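Long-range contact in pollen receptor-like kinase 3 (Arabidopsis thaliana, PDB 5WLS), which is probably a receptor-like serine/threonine kinase of pollen whose leucine-rich-repeat extracellular domain structurally resembles the SERK co-receptors: residues 40-45 with 65-70. Numbering follows the deposited sequence.
Sequences GQTVSG and LPNLRT
Ser44 O takes two successive backbone N-H groups, from Arg69 N and Thr70 N, and this shared acceptor defines the tight end of the contact. The bond to Arg69 N is nearly straight at hydrogen (170°), its donor tilted 29° from the carbonyl plane; Thr70 N lies in that plane, 3.0 Å from Ser44 O. Leu68 CD1 packs against the same peptide, 3.4 Å from Ser44 C, turned there by chi2 of 70°. Beyond it Gly45 pairs in parallel with Thr70, whose OG1 comes within 3.2 Å of Gly45 CA. On the buried side, Val43 CG1 meets Leu65 CD1 at 4.0 Å, methyl against methyl.

At the other end, Thr42 and Asn67, both partly exposed, meet more loosely: a single side-chain bond joins them, Thr42 OG1 donating to a lone pair of Asn67 OD1 over 3.3 Å, the two side chains crossing at about a right angle.

Residues 65-68 form a type I turn leading from helix 59-63 into strand 70-72, the next parallel strand of the leucine-rich-repeat sheet. Leu65 also touches Leu4 and Val5 of helix 3-9, while at the other edge of strand 42-47, Ser44 and Gly45 form a classic beta bulge opposite Tyr36 of antiparallel strand 35-38.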
loop_
_atom_site.group_PDB
_atom_site.type_symbol
_atom_site.label_atom_id
_atom_site.label_comp_id
_atom_site.label_asym_id
_atom_site.label_seq_id
_atom_site.Cartn_x
_atom_site.Cartn_y
_atom_site.Cartn_z
ATOM N N GLY A 40 11.132 7.808 21.035
ATOM C CA GLY A 40 12.515 7.470 21.206
ATOM C C GLY A 40 12.723 6.121 21.820
ATOM O O GLY A 40 13.827 5.825 22.273
ATOM N N GLN A 41 11.681 5.296 21.873
ATOM C CA GLN A 41 11.741 4.001 22.535
ATOM C C GLN A 41 11.450 2.861 21.573
ATOM O O GLN A 41 12.245 1.917 21.488
ATOM C CB GLN A 41 10.799 3.936 23.755
ATOM C CG GLN A 41 9.322 4.041 23.464
ATOM C CD GLN A 41 8.555 4.691 24.586
ATOM O OE1 GLN A 41 9.118 5.016 25.630
ATOM N NE2 GLN A 41 7.257 4.877 24.382
ATOM N N THR A 42 10.328 2.899 20.852
ATOM C CA THR A 42 9.859 1.710 20.150
ATOM C C THR A 42 9.704 1.983 18.659
ATOM O O THR A 42 9.462 3.110 18.242
ATOM C CB THR A 42 8.531 1.209 20.736
ATOM O OG1 THR A 42 8.145 -0.009 20.088
ATOM C CG2 THR A 42 7.437 2.251 20.565
ATOM N N VAL A 43 9.865 0.938 17.851
ATOM C CA VAL A 43 9.857 1.094 16.400
ATOM C C VAL A 43 8.419 1.221 15.909
ATOM O O VAL A 43 7.553 0.413 16.265
ATOM C CB VAL A 43 10.577 -0.084 15.725
ATOM C CG1 VAL A 43 10.345 -0.061 14.222
ATOM C CG2 VAL A 43 12.064 -0.036 16.036
ATOM N N SER A 44 8.164 2.241 15.084
ATOM C CA SER A 44 6.827 2.530 14.570
ATOM C C SER A 44 6.748 2.628 13.050
ATOM O O SER A 44 5.636 2.555 12.500
ATOM C CB SER A 44 6.296 3.837 15.176
ATOM O OG SER A 44 7.177 4.913 14.902
ATOM N N GLY A 45 7.867 2.785 12.357
ATOM C CA GLY A 45 7.853 2.867 10.908
ATOM C C GLY A 45 9.145 2.350 10.321
ATOM O O GLY A 45 10.202 2.396 10.957
ATOM N N LEU A 65 7.133 -6.488 15.845
ATOM C CA LEU A 65 7.152 -5.079 16.224
ATOM C C LEU A 65 5.737 -4.655 16.576
ATOM O O LEU A 65 4.927 -4.399 15.672
ATOM C CB LEU A 65 7.705 -4.205 15.094
ATOM C CG LEU A 65 9.017 -4.610 14.438
ATOM C CD1 LEU A 65 9.308 -3.774 13.202
ATOM C CD2 LEU A 65 10.040 -4.246 15.528
ATOM N N PRO A 66 5.396 -4.529 17.863
ATOM C CA PRO A 66 3.983 -4.359 18.232
ATOM C C PRO A 66 3.423 -2.976 17.976
ATOM O O PRO A 66 2.194 -2.839 17.930
ATOM C CB PRO A 66 3.974 -4.685 19.734
ATOM C CG PRO A 66 5.336 -4.327 20.198
ATOM C CD PRO A 66 6.265 -4.649 19.045
ATOM N N ASN A 67 4.253 -1.952 17.803
ATOM C CA ASN A 67 3.732 -0.620 17.545
ATOM C C ASN A 67 4.142 -0.106 16.177
ATOM O O ASN A 67 4.100 1.108 15.937
ATOM C CB ASN A 67 4.204 0.345 18.634
ATOM C CG ASN A 67 4.008 -0.215 20.026
ATOM O OD1 ASN A 67 4.968 -0.636 20.672
ATOM N ND2 ASN A 67 2.760 -0.298 20.465
ATOM N N LEU A 68 4.482 -1.002 15.255
ATOM C CA LEU A 68 4.769 -0.579 13.896
ATOM C C LEU A 68 3.481 -0.114 13.234
ATOM O O LEU A 68 2.464 -0.816 13.251
ATOM C CB LEU A 68 5.410 -1.719 13.105
ATOM C CG LEU A 68 5.691 -1.406 11.639
ATOM C CD1 LEU A 68 6.817 -0.405 11.554
ATOM C CD2 LEU A 68 6.101 -2.669 10.894
ATOM N N ARG A 69 3.529 1.082 12.660
ATOM C CA ARG A 69 2.361 1.698 12.060
ATOM C C ARG A 69 2.556 2.098 10.613
ATOM O O ARG A 69 1.556 2.248 9.902
ATOM C CB ARG A 69 1.946 2.948 12.851
ATOM C CG ARG A 69 1.687 2.726 14.333
ATOM C CD ARG A 69 0.208 2.502 14.586
ATOM N NE ARG A 69 -0.093 2.244 15.989
ATOM C CZ ARG A 69 0.008 1.053 16.570
ATOM N NH1 ARG A 69 0.409 0.003 15.867
ATOM N NH2 ARG A 69 -0.293 0.913 17.853
ATOM N N THR A 70 3.791 2.273 10.145
ATOM C CA THR A 70 3.995 2.754 8.785
ATOM C C THR A 70 5.094 1.957 8.104
ATOM O O THR A 70 6.165 1.737 8.681
ATOM C CB THR A 70 4.342 4.250 8.760
ATOM O OG1 THR A 70 5.487 4.496 9.584
ATOM C CG2 THR A 70 3.172 5.084 9.266
#